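Local atomic coordinates of RNA-dependent RNA Polymerase (Bombyx mori cytoplasmic polyhedrosis virus, PDB entry 6TZ0), a protein that catalyses RNA-templated RNA synthesis, transcribing the double-stranded RNA genome segments of the virus into plus strands and also making the complementary minus strands. Residues 243-246 against 247-250. Sequence-based numbering, arbitrary orientation.
Sequences IDEK and LKIK
Glu-245 and Lys-248, one turn apart near the C-terminal end of helix 242-248, run side by side in the same direction and meet at their charged ends. The ammonium sits closer to one carboxylate oxygen than the other: Lys-248 NZ is 2.6 Å from Glu-245 OE1 in a salt bridge, and 3.2 Å from Glu-245 OE2. Lys-248 sets out with CG anti to its backbone N (chi1 -165°), then bends at its last two torsions to bring NZ back to the acid. This i to i+3 ion pair belongs to the looser side, where Lys-248 is exposed.

The tighter part is the backbone turn. Leu-247 N donates to Ile-243 O at 2.9 Å. Beyond it the apolar touch is light, Ile-243 CG2 meeting Leu-247 CD1 at 4.3 Å. Toward the helix end the bonds weaken: Glu-245 O accepts long, weak ones from Lys-248 N and Ile-249 N. Ile-249, the first residue to leave helical geometry, is buried and turns its side chain back toward the Glu-245 carbonyl.

Lys-246, also buried, carries its ammonium to a salt bridge with Asp-341. The Leu-247 side chain comes about 4 Å from that of Arg-485, a UTP-binding residue, which probably puts this short N-terminal-region helix beside the polymerase's nucleotide site. Around it, Ile-249 packs on His-233 of helix 224-237 and, with Lys-248, on Leu-306 of helix 295-306, while Ile-243 rests against loop residues Tyr-103 and Leu-345.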
# COMPACT_ATOMS: atom_id res chain seq x y z
N ILE A 243 -7.16 22.39 -12.05
CA ILE A 243 -7.31 21.21 -11.21
C ILE A 243 -8.07 21.55 -9.93
O ILE A 243 -8.90 20.76 -9.46
CB ILE A 243 -5.93 20.61 -10.91
CG1 ILE A 243 -5.17 20.34 -12.21
CG2 ILE A 243 -6.06 19.34 -10.15
CD1 ILE A 243 -5.85 19.36 -13.13
N ASP A 244 -7.84 22.74 -9.37
CA ASP A 244 -8.53 23.15 -8.15
C ASP A 244 -10.02 23.33 -8.39
O ASP A 244 -10.84 22.90 -7.57
CB ASP A 244 -7.92 24.45 -7.62
CG ASP A 244 -6.55 24.25 -7.05
OD1 ASP A 244 -6.28 23.17 -6.51
OD2 ASP A 244 -5.73 25.19 -7.13
N GLU A 245 -10.38 23.94 -9.51
CA GLU A 245 -11.80 24.13 -9.80
C GLU A 245 -12.46 22.82 -10.20
O GLU A 245 -13.65 22.63 -9.91
CB GLU A 245 -11.99 25.18 -10.89
CG GLU A 245 -11.70 26.58 -10.41
CD GLU A 245 -12.70 27.05 -9.37
OE1 GLU A 245 -13.88 26.67 -9.48
OE2 GLU A 245 -12.29 27.78 -8.44
N LYS A 246 -11.73 21.90 -10.84
CA LYS A 246 -12.27 20.57 -11.10
C LYS A 246 -12.55 19.82 -9.81
O LYS A 246 -13.61 19.20 -9.66
CB LYS A 246 -11.31 19.77 -11.97
CG LYS A 246 -11.39 20.06 -13.44
CD LYS A 246 -10.11 19.62 -14.09
CE LYS A 246 -9.90 18.14 -14.01
NZ LYS A 246 -8.59 17.82 -14.62
N LEU A 247 -11.62 19.86 -8.86
CA LEU A 247 -11.82 19.19 -7.58
C LEU A 247 -12.88 19.87 -6.72
O LEU A 247 -13.44 19.21 -5.84
CB LEU A 247 -10.51 19.12 -6.80
CG LEU A 247 -9.43 18.21 -7.36
CD1 LEU A 247 -8.15 18.37 -6.56
CD2 LEU A 247 -9.90 16.77 -7.33
N LYS A 248 -13.16 21.15 -6.94
CA LYS A 248 -14.10 21.82 -6.05
C LYS A 248 -15.56 21.51 -6.41
O LYS A 248 -16.42 21.50 -5.52
CB LYS A 248 -13.84 23.32 -6.04
CG LYS A 248 -14.52 24.05 -4.90
CD LYS A 248 -14.11 25.50 -4.83
CE LYS A 248 -15.09 26.39 -5.58
NZ LYS A 248 -14.84 26.44 -7.04
N ILE A 249 -15.87 21.25 -7.68
CA ILE A 249 -17.25 21.00 -8.07
C ILE A 249 -17.42 19.58 -8.61
O ILE A 249 -18.33 19.31 -9.39
CB ILE A 249 -17.74 22.06 -9.08
CG1 ILE A 249 -16.79 22.25 -10.26
CG2 ILE A 249 -17.93 23.39 -8.39
CD1 ILE A 249 -17.05 21.44 -11.51
N LYS A 250 -16.56 18.68 -8.15
CA LYS A 250 -16.53 17.31 -8.67
C LYS A 250 -17.77 16.51 -8.25
O LYS A 250 -18.21 15.63 -8.99
CB LYS A 250 -15.23 16.65 -8.20
CG LYS A 250 -14.92 15.24 -8.67
CD LYS A 250 -15.30 14.17 -7.65
CE LYS A 250 -14.53 14.38 -6.36
NZ LYS A 250 -13.06 14.25 -6.56